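Long-range contacts in dnab-like replicative helicase (Bacillus phage SPP1, PDB 3BH0), which probably hydrolyses ATP to unwind duplex DNA in the 5'-3' direction at the replication fork, this chain being its ATPase domain: residues Asn69-Ala74 and Ile259-Tyr264; Lys240-Ser245 and Glu280-Lys285. One frame throughout, in Å; residues are numbered along the deposited sequence.

How the contacts relate
Both contacts involve the same region of the central sheet but differ in depth and chemistry. Contact 1 is core: strands 70-74 and 259-265 run parallel, all touching residues are buried, and the pairing rests on a ladder of backbone hydrogen bonds. Contact 2 lies nearer the surface, where the loop 240-245 packs over strand 278-286 through side chains, with one salt bridge at its edge. The centres of contact 1 and contact 2 are about 9 Å apart. Strand 259-265 joins them, because it is the parallel neighbour of 70-74 and the antiparallel neighbour of 278-286; F262 of strand 259-265 touches A284 of strand 278-286 and P242 of the loop.

Contact 1 (Asn69-Ala74 and Ile259-Tyr264); sequences NFVLIA and IIEFLY
At the start of the second strand, I259 donates from its N to F70 O in a weak bond of 3.5 Å, while its O accepts L72 N at 2.8 Å, with the donor in the carbonyl plane. V71 and I259 form a parallel bridge, and V71 CB and I259 CB come within 3.8 Å. I260 turns to the other face, where its CG1 lies near L72 CB. E261 is gripped twice by its backbone: its N meets L72 O at 2.7 Å, nearly along the C=O axis, and its O accepts A74 N from 27° above the carbonyl plane. This parallel ladder, with strand axes 14° apart, lies inside the mixed sheet of the P-loop NTPase fold, and strand 70-74 leads into the probable Walker A loop. The E261 side chain runs alongside I73, and E261 CG lies 3.7 Å from I73 CG1; its carboxylate is buried, and OE1 is satisfied by a hydrogen bond with Y65 OH. F262, with CG anti to the carbonyl carbon (chi1 -67°), brings its ring against A74: CD1 is 3.8 Å from A74 CB, and A74 O lies at the ring edge. I260 CG2 sits over one ring face, offset toward the rim. L263 N bonds to A74 O at 3.2 Å, and its CD2 touches I73 CG2 on the face covered by F84 of helix 81-93.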
loop_
_atom_site.group_PDB
_atom_site.type_symbol
_atom_site.label_atom_id
_atom_site.label_comp_id
_atom_site.label_asym_id
_atom_site.label_seq_id
_atom_site.Cartn_x
_atom_site.Cartn_y
_atom_site.Cartn_z
ATOM N N ASN A 69 -8.560 -9.310 -0.260
ATOM C CA ASN A 69 -7.320 -9.199 0.518
ATOM C C ASN A 69 -7.250 -8.003 1.460
ATOM O O ASN A 69 -7.684 -6.901 1.142
ATOM C CB ASN A 69 -6.079 -9.194 -0.387
ATOM C CG ASN A 69 -5.895 -10.484 -1.167
ATOM O OD1 ASN A 69 -5.123 -10.515 -2.125
ATOM N ND2 ASN A 69 -6.593 -11.556 -0.767
ATOM N N PHE A 70 -6.694 -8.259 2.628
ATOM C CA PHE A 70 -6.337 -7.219 3.557
ATOM C C PHE A 70 -4.816 -7.278 3.646
ATOM O O PHE A 70 -4.248 -8.222 4.208
ATOM C CB PHE A 70 -7.009 -7.470 4.906
ATOM C CG PHE A 70 -6.634 -6.497 5.968
ATOM C CD1 PHE A 70 -6.382 -5.166 5.664
ATOM C CD2 PHE A 70 -6.553 -6.910 7.288
ATOM C CE1 PHE A 70 -6.035 -4.267 6.652
ATOM C CE2 PHE A 70 -6.201 -6.013 8.291
ATOM C CZ PHE A 70 -5.946 -4.689 7.968
ATOM N N VAL A 71 -4.160 -6.296 3.033
ATOM C CA VAL A 71 -2.707 -6.262 3.016
ATOM C C VAL A 71 -2.131 -5.132 3.850
ATOM O O VAL A 71 -2.640 -4.014 3.885
ATOM C CB VAL A 71 -2.083 -6.407 1.575
ATOM C CG1 VAL A 71 -3.125 -6.318 0.511
ATOM C CG2 VAL A 71 -0.958 -5.429 1.317
ATOM N N LEU A 72 -1.078 -5.495 4.567
ATOM C CA LEU A 72 -0.393 -4.634 5.496
ATOM C C LEU A 72 1.024 -4.326 4.984
ATOM O O LEU A 72 1.759 -5.215 4.585
ATOM C CB LEU A 72 -0.347 -5.330 6.856
ATOM C CG LEU A 72 -0.188 -4.427 8.063
ATOM C CD1 LEU A 72 -1.525 -3.719 8.359
ATOM C CD2 LEU A 72 0.276 -5.245 9.247
ATOM N N ILE A 73 1.360 -3.043 4.963
ATOM C CA ILE A 73 2.700 -2.577 4.637
ATOM C C ILE A 73 3.203 -1.920 5.905
ATOM O O ILE A 73 2.799 -0.809 6.247
ATOM C CB ILE A 73 2.727 -1.565 3.452
ATOM C CG1 ILE A 73 2.180 -2.215 2.177
ATOM C CG2 ILE A 73 4.145 -1.096 3.200
ATOM C CD1 ILE A 73 1.915 -1.250 1.055
ATOM N N ALA A 74 4.057 -2.644 6.608
ATOM C CA ALA A 74 4.628 -2.163 7.843
ATOM C C ALA A 74 6.150 -1.936 7.750
ATOM O O ALA A 74 6.884 -2.685 7.111
ATOM C CB ALA A 74 4.274 -3.098 8.982
ATOM N N ILE A 259 -1.835 -10.614 3.588
ATOM C CA ILE A 259 -0.487 -10.280 3.170
ATOM C C ILE A 259 0.121 -9.220 4.093
ATOM O O ILE A 259 -0.506 -8.208 4.406
ATOM C CB ILE A 259 -0.444 -9.836 1.694
ATOM C CG1 ILE A 259 -1.082 -10.917 0.808
ATOM C CG2 ILE A 259 1.007 -9.570 1.266
ATOM C CD1 ILE A 259 -1.306 -10.547 -0.656
ATOM N N ILE A 260 1.337 -9.481 4.537
ATOM C CA ILE A 260 2.092 -8.519 5.307
ATOM C C ILE A 260 3.438 -8.316 4.641
ATOM O O ILE A 260 4.281 -9.213 4.598
ATOM C CB ILE A 260 2.275 -8.964 6.773
ATOM C CG1 ILE A 260 0.907 -9.141 7.445
ATOM C CG2 ILE A 260 3.189 -7.969 7.532
ATOM C CD1 ILE A 260 0.952 -9.722 8.873
ATOM N N GLU A 261 3.632 -7.125 4.103
ATOM C CA GLU A 261 4.916 -6.793 3.537
ATOM C C GLU A 261 5.672 -5.788 4.405
ATOM O O GLU A 261 5.207 -4.682 4.642
ATOM C CB GLU A 261 4.788 -6.369 2.070
ATOM C CG GLU A 261 3.519 -5.662 1.721
ATOM C CD GLU A 261 3.190 -5.708 0.240
ATOM O OE1 GLU A 261 2.683 -6.740 -0.208
ATOM O OE2 GLU A 261 3.389 -4.704 -0.469
ATOM N N PHE A 262 6.811 -6.230 4.932
ATOM C CA PHE A 262 7.742 -5.370 5.641
ATOM C C PHE A 262 8.714 -4.741 4.650
ATOM O O PHE A 262 9.064 -5.351 3.638
ATOM C CB PHE A 262 8.547 -6.166 6.668
ATOM C CG PHE A 262 7.740 -6.703 7.822
ATOM C CD1 PHE A 262 6.805 -5.917 8.471
ATOM C CD2 PHE A 262 7.970 -7.987 8.293
ATOM C CE1 PHE A 262 6.079 -6.421 9.561
ATOM C CE2 PHE A 262 7.264 -8.499 9.389
ATOM C CZ PHE A 262 6.314 -7.714 10.019
ATOM N N LEU A 263 9.126 -3.515 4.945
ATOM C CA LEU A 263 10.187 -2.844 4.212
ATOM C C LEU A 263 11.408 -2.688 5.107
ATOM O O LEU A 263 11.301 -2.353 6.283
ATOM C CB LEU A 263 9.731 -1.476 3.704
ATOM C CG LEU A 263 8.950 -1.300 2.390
ATOM C CD1 LEU A 263 8.298 -2.558 1.828
ATOM C CD2 LEU A 263 7.899 -0.257 2.608
ATOM N N TYR A 264 12.572 -2.948 4.537
ATOM C CA TYR A 264 13.829 -2.786 5.229
ATOM C C TYR A 264 14.812 -2.214 4.241
ATOM O O TYR A 264 14.959 -2.729 3.133
ATOM C CB TYR A 264 14.301 -4.139 5.741
ATOM C CG TYR A 264 15.652 -4.139 6.400
ATOM C CD1 TYR A 264 15.809 -3.683 7.705
ATOM C CD2 TYR A 264 16.770 -4.620 5.729
ATOM C CE1 TYR A 264 17.050 -3.698 8.319
ATOM C CE2 TYR A 264 18.013 -4.637 6.327
ATOM C CZ TYR A 264 18.151 -4.176 7.618
ATOM O OH TYR A 264 19.384 -4.194 8.222
#

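Contact 2 (Lys240-Ser245 and Glu280-Lys285); sequences KRPMLS and EVIIAK
The chain from R241 to L244 runs 13° from the direction of strand residues 280-285, but the backbones stay apart, the L244 and A284 CA atoms lying 6.7 Å from each other, so side chains make the contact. R241 crosses E280 at about a right angle. Bent at chi3 (-88°), its chain brings NH1 within 3.3 Å of E280 OE1 in a salt bridge, and NH1 also makes a weak hydrogen bond to OE2. Guanidinium and carboxylate planes are 78° apart, so the pair is not the coplanar two-pronged form. E280 holds its CG between the backbone N and the carbonyl carbon, with the chain extended beyond it, and its OE2 approaches R241 CD at 3.2 Å. These contacts join the loop after strand 223-228 to strand 278-286, an antiparallel member of the sheet in this P-loop NTPase domain. I282 presents its CD1 to two neighbours: R241 CG at 3.5 Å, with the two side chains crossing nearly at right angles, and P242 CD at 4.0 Å, approached obliquely. P242 also touches F262 of the adjacent strand. Farther along, L244 sets both branches against A284 from one side: CD2 rests on A284 CB at 3.7 Å and CD1 meets A284 O at 3.6 Å. The K285 ammonium is directed elsewhere, its NZ hydrogen-bonding to A257 O and E254 O.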
loop_
_atom_site.group_PDB
_atom_site.type_symbol
_atom_site.label_atom_id
_atom_site.label_comp_id
_atom_site.label_asym_id
_atom_site.label_seq_id
_atom_site.Cartn_x
_atom_site.Cartn_y
_atom_site.Cartn_z
ATOM N N LYS A 240 18.155 -5.863 12.265
ATOM C CA LYS A 240 16.992 -4.993 12.375
ATOM C C LYS A 240 15.975 -5.210 11.259
ATOM O O LYS A 240 15.178 -4.325 10.950
ATOM C CB LYS A 240 17.430 -3.524 12.457
ATOM C CG LYS A 240 18.237 -3.208 13.710
ATOM C CD LYS A 240 18.840 -1.828 13.657
ATOM C CE LYS A 240 19.990 -1.687 14.645
ATOM N NZ LYS A 240 21.024 -2.763 14.443
ATOM N N ARG A 241 16.013 -6.385 10.644
ATOM C CA ARG A 241 14.919 -6.783 9.767
ATOM C C ARG A 241 13.658 -7.052 10.610
ATOM O O ARG A 241 13.731 -7.720 11.653
ATOM C CB ARG A 241 15.308 -7.976 8.898
ATOM C CG ARG A 241 15.583 -7.564 7.484
ATOM C CD ARG A 241 16.484 -8.517 6.748
ATOM N NE ARG A 241 17.876 -8.146 6.975
ATOM C CZ ARG A 241 18.866 -8.301 6.102
ATOM N NH1 ARG A 241 18.636 -8.818 4.895
ATOM N NH2 ARG A 241 20.089 -7.921 6.444
ATOM N N PRO A 242 12.510 -6.477 10.197
ATOM C CA PRO A 242 11.291 -6.631 11.005
ATOM C C PRO A 242 10.830 -8.066 11.028
ATOM O O PRO A 242 11.031 -8.789 10.055
ATOM C CB PRO A 242 10.263 -5.765 10.270
ATOM C CG PRO A 242 11.070 -4.865 9.395
ATOM C CD PRO A 242 12.271 -5.654 9.002
ATOM N N MET A 243 10.238 -8.481 12.142
ATOM C CA MET A 243 9.564 -9.781 12.210
ATOM C C MET A 243 8.131 -9.625 12.676
ATOM O O MET A 243 7.735 -8.544 13.100
ATOM C CB MET A 243 10.314 -10.764 13.100
ATOM C CG MET A 243 10.547 -10.297 14.498
ATOM S SD MET A 243 11.828 -11.292 15.259
ATOM C CE MET A 243 13.061 -11.358 13.957
ATOM N N LEU A 244 7.365 -10.708 12.591
ATOM C CA LEU A 244 5.932 -10.670 12.891
ATOM C C LEU A 244 5.645 -10.268 14.329
ATOM O O LEU A 244 4.660 -9.579 14.592
ATOM C CB LEU A 244 5.242 -11.990 12.534
ATOM C CG LEU A 244 5.131 -12.324 11.045
ATOM C CD1 LEU A 244 4.685 -13.775 10.894
ATOM C CD2 LEU A 244 4.186 -11.401 10.306
ATOM N N SER A 245 6.523 -10.677 15.242
ATOM C CA SER A 245 6.460 -10.263 16.641
ATOM C C SER A 245 6.596 -8.737 16.845
ATOM O O SER A 245 6.208 -8.217 17.894
ATOM C CB SER A 245 7.520 -11.006 17.473
ATOM O OG SER A 245 8.817 -10.464 17.266
ATOM N N GLU A 280 14.397 -3.914 0.523
ATOM C CA GLU A 280 13.796 -5.231 0.423
ATOM C C GLU A 280 12.367 -5.286 0.988
ATOM O O GLU A 280 12.078 -4.811 2.101
ATOM C CB GLU A 280 14.706 -6.327 0.979
ATOM C CG GLU A 280 15.116 -6.213 2.424
ATOM C CD GLU A 280 16.024 -7.372 2.855
ATOM O OE1 GLU A 280 17.146 -7.504 2.321
ATOM O OE2 GLU A 280 15.611 -8.163 3.738
ATOM N N VAL A 281 11.476 -5.833 0.168
ATOM C CA VAL A 281 10.113 -6.095 0.555
ATOM C C VAL A 281 10.064 -7.506 1.119
ATOM O O VAL A 281 10.159 -8.491 0.383
ATOM C CB VAL A 281 9.158 -5.932 -0.637
ATOM C CG1 VAL A 281 7.731 -6.179 -0.215
ATOM C CG2 VAL A 281 9.287 -4.541 -1.232
ATOM N N ILE A 282 9.946 -7.602 2.437
ATOM C CA ILE A 282 9.864 -8.899 3.088
ATOM C C ILE A 282 8.402 -9.280 3.291
ATOM O O ILE A 282 7.717 -8.669 4.109
ATOM C CB ILE A 282 10.589 -8.908 4.461
ATOM C CG1 ILE A 282 11.955 -8.232 4.349
ATOM C CG2 ILE A 282 10.678 -10.328 5.017
ATOM C CD1 ILE A 282 12.623 -7.934 5.702
ATOM N N ILE A 283 7.937 -10.272 2.529
ATOM C CA ILE A 283 6.613 -10.882 2.683
ATOM C C ILE A 283 6.663 -11.818 3.899
ATOM O O ILE A 283 7.156 -12.936 3.809
ATOM C CB ILE A 283 6.185 -11.660 1.396
ATOM C CG1 ILE A 283 5.952 -10.709 0.217
ATOM C CG2 ILE A 283 4.896 -12.421 1.618
ATOM C CD1 ILE A 283 7.219 -10.239 -0.521
ATOM N N ALA A 284 6.185 -11.340 5.046
ATOM C CA ALA A 284 6.306 -12.089 6.303
ATOM C C ALA A 284 5.101 -13.004 6.526
ATOM O O ALA A 284 5.164 -13.955 7.302
ATOM C CB ALA A 284 6.479 -11.148 7.458
ATOM N N LYS A 285 4.005 -12.701 5.836
ATOM C CA LYS A 285 2.814 -13.517 5.871
ATOM C C LYS A 285 2.162 -13.517 4.506
ATOM O O LYS A 285 2.039 -12.471 3.845
ATOM C CB LYS A 285 1.815 -13.037 6.923
ATOM C CG LYS A 285 0.695 -14.029 7.119
ATOM C CD LYS A 285 -0.440 -13.487 7.954
ATOM C CE LYS A 285 -1.563 -14.544 8.051
ATOM N NZ LYS A 285 -2.798 -13.934 8.551
#